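Local coordinates for restriction endonuclease (Mycobacterium sp., PDB 4F0P) that recognises 5-methylcytosine-modified DNA and cuts it at a fixed distance from the modified base, acting as a homotetramer, at the interface of chains A and B and the interface of chains A and C. Coordinates in Å, arbitrary orientation; residue numbers count along the deposited sequence, not the author numbering. Chains: chain A/B/C, Restriction endonuclease.

Contact 1: the interface of chains A and B. Residues chain A 367-368, 394, 398; chain B 368-369, 372.
With its CG anti to the backbone N (chi1 -171°) and its chain straight as far as NE, B:Arg372 leaves helix 367-376 of chain B and lays its guanidinium between two carboxylates of chain A. A:Glu368, bent at chi2 (-94°), meets one end of it. B:Arg372 NH1 donates a hydrogen bond to A:Glu368 OE1 over 3.1 Å, forming a salt bridge on the syn side but well out of the carboxylate plane. The approach is oblique, with the two planes 65° apart. At the other end A:Glu398, extended beyond CG from helix 393-401, brings its carboxylate crosswise to the arginine as a second salt-bridge partner. Its modelled separation from NH2 is too short to be trusted, so the bonding detail there is doubtful. A:Pro367 supports one face of the guanidinium, with CG 3.9 Å from B:Arg372 CZ and offset toward the rim. Beside this ion pair the two copies of Glu368 touch through their aliphatic parts, the CB atoms of A:Glu368 and B:Glu368 being 3.7 Å apart. Each CB also packs 3.3 Å from the backbone O of the other Glu368. The site pins one helix of chain B to two helices of chain A and should strengthen contact between the endonuclease regions within the tetramer.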
ATOM      1  N   PRO A 367      -6.763  20.661   2.040  1.00 35.20           N
ATOM      2  CA  PRO A 367      -6.076  19.769   1.100  1.00 29.93           C
ATOM      3  C   PRO A 367      -4.558  19.885   1.161  1.00 36.48           C
ATOM      4  O   PRO A 367      -3.867  18.892   0.943  1.00 40.36           O
ATOM      5  CB  PRO A 367      -6.593  20.232  -0.271  1.00 26.68           C
ATOM      6  CG  PRO A 367      -7.276  21.553  -0.023  1.00 34.76           C
ATOM      7  CD  PRO A 367      -7.802  21.455   1.366  1.00 29.07           C
ATOM      8  N   GLU A 368      -4.048  21.078   1.447  1.00 42.83           N
ATOM      9  CA  GLU A 368      -2.607  21.271   1.565  1.00 39.91           C
ATOM     10  C   GLU A 368      -2.070  20.569   2.807  1.00 38.51           C
ATOM     11  O   GLU A 368      -0.997  19.962   2.774  1.00 40.88           O
ATOM     12  CB  GLU A 368      -2.242  22.762   1.589  1.00 40.87           C
ATOM     13  CG  GLU A 368      -3.277  23.655   2.251  1.00 44.09           C
ATOM     14  CD  GLU A 368      -4.252  24.241   1.251  1.00 48.91           C
ATOM     15  OE1 GLU A 368      -3.837  24.485   0.097  1.00 51.99           O
ATOM     16  OE2 GLU A 368      -5.428  24.454   1.613  1.00 46.70           O
ATOM     17  N   GLN A 394     -12.832  19.655  -0.526  1.00 36.58           N
ATOM     18  CA  GLN A 394     -11.786  19.703  -1.539  1.00 38.84           C
ATOM     19  C   GLN A 394     -10.639  18.734  -1.256  1.00 35.72           C
ATOM     20  O   GLN A 394     -10.063  18.163  -2.181  1.00 43.61           O
ATOM     21  CB  GLN A 394     -11.253  21.129  -1.701  1.00 39.91           C
ATOM     22  CG  GLN A 394     -10.240  21.286  -2.826  1.00 49.61           C
ATOM     23  CD  GLN A 394     -10.788  20.852  -4.175  1.00 50.78           C
ATOM     24  OE1 GLN A 394     -10.061  20.300  -5.002  1.00 46.99           O
ATOM     25  NE2 GLN A 394     -12.072  21.106  -4.406  1.00 47.39           N
ATOM     26  N   GLU A 398      -9.522  15.824  -3.813  1.00 31.02           N
ATOM     27  CA  GLU A 398      -8.165  15.650  -4.325  1.00 34.74           C
ATOM     28  C   GLU A 398      -7.590  14.278  -3.983  1.00 37.94           C
ATOM     29  O   GLU A 398      -6.830  13.706  -4.766  1.00 50.63           O
ATOM     30  CB  GLU A 398      -7.245  16.761  -3.818  1.00 44.43           C
ATOM     31  CG  GLU A 398      -7.642  18.143  -4.306  1.00 55.05           C
ATOM     32  CD  GLU A 398      -6.697  19.227  -3.834  1.00 62.34           C
ATOM     33  OE1 GLU A 398      -7.065  20.417  -3.938  1.00 59.99           O
ATOM     34  OE2 GLU A 398      -5.589  18.892  -3.364  1.00 64.85           O
TER
ATOM     35  N   GLU B 368       2.965  23.308   3.377  1.00 37.96           N
ATOM     36  CA  GLU B 368       1.807  22.548   2.916  1.00 45.20           C
ATOM     37  C   GLU B 368       1.335  22.993   1.531  1.00 45.80           C
ATOM     38  O   GLU B 368       0.913  22.168   0.714  1.00 42.74           O
ATOM     39  CB  GLU B 368       0.662  22.627   3.930  1.00 34.12           C
ATOM     40  CG  GLU B 368       0.232  24.037   4.295  1.00 48.88           C
ATOM     41  CD  GLU B 368       0.608  24.411   5.715  1.00 63.17           C
ATOM     42  OE1 GLU B 368       1.758  24.135   6.119  1.00 54.43           O
ATOM     43  OE2 GLU B 368      -0.251  24.974   6.428  1.00 53.57           O
ATOM     44  N   GLN B 369       1.413  24.296   1.271  1.00 43.45           N
ATOM     45  CA  GLN B 369       1.018  24.849  -0.021  1.00 41.11           C
ATOM     46  C   GLN B 369       1.875  24.292  -1.154  1.00 37.95           C
ATOM     47  O   GLN B 369       1.368  23.969  -2.229  1.00 48.68           O
ATOM     48  CB  GLN B 369       1.091  26.379   0.004  1.00 36.83           C
ATOM     49  CG  GLN B 369      -0.038  27.037   0.783  1.00 46.44           C
ATOM     50  CD  GLN B 369       0.182  28.523   0.993  1.00 40.59           C
ATOM     51  OE1 GLN B 369       1.266  29.045   0.733  1.00 54.78           O
ATOM     52  NE2 GLN B 369      -0.847  29.214   1.467  1.00 33.86           N
ATOM     53  N   ARG B 372       1.152  20.620  -1.749  1.00 32.55           N
ATOM     54  CA  ARG B 372      -0.016  20.376  -2.591  1.00 35.62           C
ATOM     55  C   ARG B 372       0.413  20.140  -4.037  1.00 37.65           C
ATOM     56  O   ARG B 372      -0.260  19.438  -4.791  1.00 43.70           O
ATOM     57  CB  ARG B 372      -1.004  21.542  -2.501  1.00 33.60           C
ATOM     58  CG  ARG B 372      -2.347  21.283  -3.170  1.00 32.37           C
ATOM     59  CD  ARG B 372      -3.348  22.369  -2.805  1.00 48.16           C
ATOM     60  NE  ARG B 372      -4.625  22.213  -3.496  1.00 50.40           N
ATOM     61  CZ  ARG B 372      -5.671  23.013  -3.316  1.00 69.39           C
ATOM     62  NH1 ARG B 372      -5.595  24.025  -2.461  1.00 57.41           N
ATOM     63  NH2 ARG B 372      -6.797  22.801  -3.985  1.00 54.20           N
TER

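Contact 2: the interface of chains A and C. Residues chain A 104-106, 111, 113, 314; chain C 318, 344-345.
The turn joining strands 335-342 and 347-357 in the endonuclease domain of chain C docks against strands 104-106 and 111-115 in the N-terminal domain of chain A. C:Leu344, at the tip of this turn, is the most deeply covered residue of the patch. One of its methyls, CD1, lies over a face of the A:His111 ring, 3.9 Å from the centroid, and also rests on A:Arg113 CG. Its CG packs 3.6 Å from A:Asp106 CB, while CD2 reaches the CG of A:Glu104. The opposite face of A:His111 carries the guanidinium of C:Arg318, stacked almost parallel with the planes 8° apart. NH1 stands over the ring centre as a cation-pi contact, so its closeness to NE2 reflects stacking rather than a bond to the ring edge. The imidazole is thus sandwiched between a cation and a methyl from the same partner chain. A bend at chi3 (55°) in C:Arg318 helps turn the guanidinium onto the ring. Within chain A, A:Arg113 NE forms a long salt bridge to A:Glu314 OE2 (3.5 Å), which may steady that carboxylate beside the turn. The same OE2 accepts a weak hydrogen bond from the backbone N of C:Leu344 at 3.4 Å. Alongside, the aliphatic chain of C:Lys345 crosses A:Glu104 obliquely, its CE 3.3 Å from OE2, while NZ stays 4.5 Å from that carboxylate oxygen.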
ATOM      1  N   GLU A 104     -22.641  -1.980  11.981  1.00 39.02           N
ATOM      2  CA  GLU A 104     -22.368  -0.939  10.989  1.00 40.48           C
ATOM      3  C   GLU A 104     -22.445  -1.473   9.561  1.00 41.55           C
ATOM      4  O   GLU A 104     -22.009  -2.588   9.277  1.00 35.76           O
ATOM      5  CB  GLU A 104     -21.029  -0.241  11.256  1.00 36.03           C
ATOM      6  CG  GLU A 104     -19.830  -1.164  11.337  1.00 63.81           C
ATOM      7  CD  GLU A 104     -18.573  -0.443  11.789  1.00 79.01           C
ATOM      8  OE1 GLU A 104     -17.539  -1.115  11.991  1.00 75.41           O
ATOM      9  OE2 GLU A 104     -18.619   0.796  11.943  1.00 59.89           O
ATOM     10  N   PHE A 105     -23.006  -0.661   8.670  1.00 40.85           N
ATOM     11  CA  PHE A 105     -23.294  -1.094   7.310  1.00 25.40           C
ATOM     12  C   PHE A 105     -22.490  -0.323   6.271  1.00 37.53           C
ATOM     13  O   PHE A 105     -22.423   0.905   6.309  1.00 39.82           O
ATOM     14  CB  PHE A 105     -24.788  -0.935   7.012  1.00 28.35           C
ATOM     15  CG  PHE A 105     -25.673  -1.854   7.808  1.00 33.22           C
ATOM     16  CD1 PHE A 105     -25.934  -1.607   9.148  1.00 45.66           C
ATOM     17  CD2 PHE A 105     -26.262  -2.956   7.211  1.00 37.33           C
ATOM     18  CE1 PHE A 105     -26.751  -2.450   9.880  1.00 42.82           C
ATOM     19  CE2 PHE A 105     -27.083  -3.802   7.936  1.00 50.94           C
ATOM     20  CZ  PHE A 105     -27.329  -3.547   9.272  1.00 35.53           C
ATOM     21  N   ASP A 106     -21.882  -1.056   5.344  1.00 41.70           N
ATOM     22  CA  ASP A 106     -21.235  -0.456   4.183  1.00 34.38           C
ATOM     23  C   ASP A 106     -21.846  -1.089   2.944  1.00 28.03           C
ATOM     24  O   ASP A 106     -21.152  -1.720   2.144  1.00 40.12           O
ATOM     25  CB  ASP A 106     -19.720  -0.684   4.218  1.00 36.37           C
ATOM     26  CG  ASP A 106     -18.989   0.051   3.105  1.00 43.45           C
ATOM     27  OD1 ASP A 106     -19.559   1.008   2.538  1.00 50.65           O
ATOM     28  OD2 ASP A 106     -17.838  -0.327   2.799  1.00 42.51           O
ATOM     29  N   HIS A 111     -20.611  -4.773   2.590  1.00 38.48           N
ATOM     30  CA  HIS A 111     -19.952  -5.198   3.817  1.00 30.19           C
ATOM     31  C   HIS A 111     -20.782  -4.808   5.038  1.00 34.51           C
ATOM     32  O   HIS A 111     -21.228  -3.666   5.158  1.00 28.64           O
ATOM     33  CB  HIS A 111     -18.555  -4.581   3.903  1.00 39.01           C
ATOM     34  CG  HIS A 111     -17.702  -5.164   4.986  1.00 72.52           C
ATOM     35  ND1 HIS A 111     -16.562  -4.543   5.450  1.00 71.92           N
ATOM     36  CD2 HIS A 111     -17.818  -6.313   5.693  1.00 65.13           C
ATOM     37  CE1 HIS A 111     -16.016  -5.282   6.399  1.00 64.57           C
ATOM     38  NE2 HIS A 111     -16.758  -6.362   6.565  1.00 70.31           N
ATOM     39  N   ARG A 113     -20.775  -5.209   9.361  1.00 40.06           N
ATOM     40  CA  ARG A 113     -20.254  -5.657  10.649  1.00 27.64           C
ATOM     41  C   ARG A 113     -21.421  -5.839  11.612  1.00 35.91           C
ATOM     42  O   ARG A 113     -22.064  -4.862  12.010  1.00 45.33           O
ATOM     43  CB  ARG A 113     -19.259  -4.641  11.214  1.00 41.86           C
ATOM     44  CG  ARG A 113     -18.020  -4.419  10.356  1.00 52.50           C
ATOM     45  CD  ARG A 113     -16.904  -5.385  10.722  1.00 62.53           C
ATOM     46  NE  ARG A 113     -16.346  -5.100  12.041  1.00 61.07           N
ATOM     47  CZ  ARG A 113     -15.415  -5.841  12.635  1.00 62.74           C
ATOM     48  NH1 ARG A 113     -14.965  -5.506  13.837  1.00 69.86           N
ATOM     49  NH2 ARG A 113     -14.935  -6.919  12.029  1.00 73.46           N
ATOM     50  N   GLU A 314      -8.908  -3.496  12.824  1.00 45.58           N
ATOM     51  CA  GLU A 314     -10.298  -3.930  12.653  1.00 60.20           C
ATOM     52  C   GLU A 314     -10.437  -5.002  11.574  1.00 70.16           C
ATOM     53  O   GLU A 314     -11.134  -6.002  11.761  1.00 65.52           O
ATOM     54  CB  GLU A 314     -11.223  -2.756  12.324  1.00 41.55           C
ATOM     55  CG  GLU A 314     -12.533  -3.202  11.678  1.00 43.67           C
ATOM     56  CD  GLU A 314     -13.615  -2.143  11.718  1.00 69.76           C
ATOM     57  OE1 GLU A 314     -13.506  -1.209  12.541  1.00 82.23           O
ATOM     58  OE2 GLU A 314     -14.576  -2.247  10.927  1.00 67.60           O
TER
ATOM     59  N   ARG C 318      -9.053  -6.970   3.245  1.00 57.30           N
ATOM     60  CA  ARG C 318     -10.257  -7.179   2.445  1.00 37.89           C
ATOM     61  C   ARG C 318      -9.951  -7.037   0.958  1.00 39.73           C
ATOM     62  O   ARG C 318      -9.760  -5.932   0.451  1.00 31.10           O
ATOM     63  CB  ARG C 318     -11.361  -6.203   2.854  1.00 34.50           C
ATOM     64  CG  ARG C 318     -12.099  -6.604   4.118  1.00 44.90           C
ATOM     65  CD  ARG C 318     -13.205  -5.617   4.448  1.00 51.96           C
ATOM     66  NE  ARG C 318     -14.142  -5.438   3.341  1.00 79.99           N
ATOM     67  CZ  ARG C 318     -15.171  -6.243   3.092  1.00 70.05           C
ATOM     68  NH1 ARG C 318     -15.396  -7.295   3.867  1.00 61.15           N
ATOM     69  NH2 ARG C 318     -15.974  -5.998   2.064  1.00 50.68           N
ATOM     70  N   LEU C 344     -14.032  -0.398   8.171  1.00 43.81           N
ATOM     71  CA  LEU C 344     -15.224  -0.260   7.344  1.00 50.96           C
ATOM     72  C   LEU C 344     -15.517   1.211   7.064  1.00 50.66           C
ATOM     73  O   LEU C 344     -15.743   1.607   5.918  1.00 45.51           O
ATOM     74  CB  LEU C 344     -16.424  -0.930   8.020  1.00 58.80           C
ATOM     75  CG  LEU C 344     -17.758  -0.933   7.271  1.00 44.22           C
ATOM     76  CD1 LEU C 344     -18.441  -2.280   7.425  1.00 41.23           C
ATOM     77  CD2 LEU C 344     -18.671   0.184   7.764  1.00 40.11           C
ATOM     78  N   LYS C 345     -15.506   2.015   8.122  1.00 45.72           N
ATOM     79  CA  LYS C 345     -15.771   3.443   8.009  1.00 45.66           C
ATOM     80  C   LYS C 345     -14.629   4.171   7.305  1.00 64.80           C
ATOM     81  O   LYS C 345     -14.837   4.835   6.288  1.00 90.69           O
ATOM     82  CB  LYS C 345     -16.010   4.047   9.394  1.00 63.31           C
ATOM     83  CG  LYS C 345     -17.233   3.495  10.109  1.00 52.35           C
ATOM     84  CD  LYS C 345     -18.504   3.804   9.331  1.00 79.23           C
ATOM     85  CE  LYS C 345     -19.741   3.297  10.053  1.00 71.15           C
ATOM     86  NZ  LYS C 345     -20.990   3.644   9.318  1.00 53.12           N
TER

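Contact 3: the interface of chains A and B. Residues chain A 371, 374-375, 404; chain B 371-372, 375-376.
Apolar contacts between A:Ala371 and the backbone of B:Arg372, and between A:Tyr404 and B:Ala375, bring the two chains together. In the helix-to-helix part, the methyl of A:Ala371 sits 3.5 Å from B:Arg372 CA and 3.4 Å from the carbonyl O of B:Ala371. Reciprocally, B:Ala371 CB lies 3.6 Å from A:Ala371 O. These small side chains let the helix backbones come close. The methyl of B:Ala375 enters the same region, its CB 3.9 Å from A:Val374 CG1 and a little farther from the methyl of A:Ala371. The aromatic contacts form the second group. A:Tyr404, with CG anti to the carbonyl carbon (chi1 -65°), extends its phenol toward the chain B helix. A:Tyr404 CZ is 3.8 Å from B:Ala375 CB. A:Val374 CG1 lies over the same face of the A:Tyr404 ring that B:Ala375 CB approaches, toward the rim, so that valine and tyrosine together receive the alanine methyl. A:Tyr404 OH ends 3.4 Å from B:Arg376 CG, against the aliphatic start of that arginine. In the fold, the patch joins the C-terminal part of chain A helix 367-374 and the loop between helix 393-401 and strand 406-409 to the last turns of chain B helix 367-376.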
ATOM      1  N   ALA A 371      -1.803  17.159   1.998  1.00 33.31           N
ATOM      2  CA  ALA A 371      -0.772  17.015   0.983  1.00 32.78           C
ATOM      3  C   ALA A 371       0.624  17.017   1.588  1.00 35.40           C
ATOM      4  O   ALA A 371       1.553  16.442   1.021  1.00 38.58           O
ATOM      5  CB  ALA A 371      -0.903  18.110  -0.052  1.00 33.91           C
ATOM      6  N   VAL A 374       0.885  13.406   2.280  1.00 26.11           N
ATOM      7  CA  VAL A 374       0.929  12.623   1.046  1.00 33.33           C
ATOM      8  C   VAL A 374       2.274  12.746   0.320  1.00 32.23           C
ATOM      9  O   VAL A 374       2.785  11.771  -0.235  1.00 37.13           O
ATOM     10  CB  VAL A 374      -0.227  13.007   0.094  1.00 29.87           C
ATOM     11  CG1 VAL A 374      -0.139  12.227  -1.207  1.00 28.95           C
ATOM     12  CG2 VAL A 374      -1.569  12.764   0.766  1.00 19.59           C
ATOM     13  N   ALA A 375       2.853  13.944   0.347  1.00 36.55           N
ATOM     14  CA  ALA A 375       4.119  14.208  -0.334  1.00 39.74           C
ATOM     15  C   ALA A 375       5.268  13.358   0.208  1.00 37.95           C
ATOM     16  O   ALA A 375       6.222  13.059  -0.511  1.00 41.41           O
ATOM     17  CB  ALA A 375       4.469  15.692  -0.250  1.00 35.03           C
ATOM     18  N   TYR A 404      -4.832   9.484  -3.687  1.00 35.83           N
ATOM     19  CA  TYR A 404      -3.901   9.514  -2.565  1.00 34.19           C
ATOM     20  C   TYR A 404      -4.182   8.369  -1.596  1.00 35.67           C
ATOM     21  O   TYR A 404      -5.291   8.255  -1.070  1.00 35.01           O
ATOM     22  CB  TYR A 404      -3.988  10.852  -1.826  1.00 33.03           C
ATOM     23  CG  TYR A 404      -3.539  12.051  -2.636  1.00 42.86           C
ATOM     24  CD1 TYR A 404      -2.659  11.909  -3.700  1.00 38.16           C
ATOM     25  CD2 TYR A 404      -3.995  13.328  -2.330  1.00 50.86           C
ATOM     26  CE1 TYR A 404      -2.245  13.007  -4.437  1.00 36.87           C
ATOM     27  CE2 TYR A 404      -3.589  14.429  -3.062  1.00 53.20           C
ATOM     28  CZ  TYR A 404      -2.714  14.263  -4.115  1.00 41.75           C
ATOM     29  OH  TYR A 404      -2.308  15.357  -4.846  1.00 36.32           O
TER
ATOM     30  N   ALA B 371       3.559  21.479  -0.792  1.00 44.75           N
ATOM     31  CA  ALA B 371       3.279  20.052  -0.711  1.00 44.16           C
ATOM     32  C   ALA B 371       2.050  19.665  -1.528  1.00 40.00           C
ATOM     33  O   ALA B 371       1.916  18.519  -1.946  1.00 44.72           O
ATOM     34  CB  ALA B 371       3.109  19.634   0.732  1.00 32.53           C
ATOM     35  N   ARG B 372       1.152  20.620  -1.749  1.00 32.55           N
ATOM     36  CA  ARG B 372      -0.016  20.376  -2.591  1.00 35.62           C
ATOM     37  C   ARG B 372       0.413  20.140  -4.037  1.00 37.65           C
ATOM     38  O   ARG B 372      -0.260  19.438  -4.791  1.00 43.70           O
ATOM     39  CB  ARG B 372      -1.004  21.542  -2.501  1.00 33.60           C
ATOM     40  CG  ARG B 372      -2.347  21.283  -3.170  1.00 32.37           C
ATOM     41  CD  ARG B 372      -3.348  22.369  -2.805  1.00 48.16           C
ATOM     42  NE  ARG B 372      -4.625  22.213  -3.496  1.00 50.40           N
ATOM     43  CZ  ARG B 372      -5.671  23.013  -3.316  1.00 69.39           C
ATOM     44  NH1 ARG B 372      -5.595  24.025  -2.461  1.00 57.41           N
ATOM     45  NH2 ARG B 372      -6.797  22.801  -3.985  1.00 54.20           N
ATOM     46  N   ALA B 375       2.629  16.567  -3.933  1.00 35.09           N
ATOM     47  CA  ALA B 375       1.779  15.387  -3.846  1.00 36.05           C
ATOM     48  C   ALA B 375       1.261  14.962  -5.220  1.00 33.21           C
ATOM     49  O   ALA B 375       1.252  13.778  -5.550  1.00 41.79           O
ATOM     50  CB  ALA B 375       0.622  15.638  -2.883  1.00 37.58           C
ATOM     51  N   ARG B 376       0.851  15.938  -6.021  1.00 42.93           N
ATOM     52  CA  ARG B 376       0.300  15.676  -7.347  1.00 33.80           C
ATOM     53  C   ARG B 376       1.299  15.005  -8.300  1.00 31.10           C
ATOM     54  O   ARG B 376       0.904  14.340  -9.260  1.00 38.54           O
ATOM     55  CB  ARG B 376      -0.216  16.981  -7.956  1.00 26.22           C
ATOM     56  CG  ARG B 376      -1.568  17.457  -7.422  1.00 32.31           C
ATOM     57  CD  ARG B 376      -1.968  18.763  -8.127  1.00 62.45           C
ATOM     58  NE  ARG B 376      -2.941  18.665  -9.227  1.00 71.39           N
ATOM     59  CZ  ARG B 376      -3.199  17.601  -9.995  1.00 60.13           C
ATOM     60  NH1 ARG B 376      -2.569  16.440  -9.860  1.00 54.88           N
ATOM     61  NH2 ARG B 376      -4.114  17.704 -10.946  1.00 75.62           N
TER

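Contacts 1 and 3 are neighbouring parts of one A-B interface, their C-alpha centres about 7 Å apart. They share B:Arg372, whose guanidinium serves contact 1 while its backbone serves contact 3, so charged and apolar patches follow each other along the same pair of helices. Contact 2 lies about 28 Å from contact 1 and 27 Å from contact 3, on the A-C interface. That interface is two-fold symmetric and repeats contact 2 with the chains exchanged, whereas A-B is not an exact two-fold. Chain A therefore meets its partners through distinct surfaces, consistent with assembly of the four-subunit enzyme.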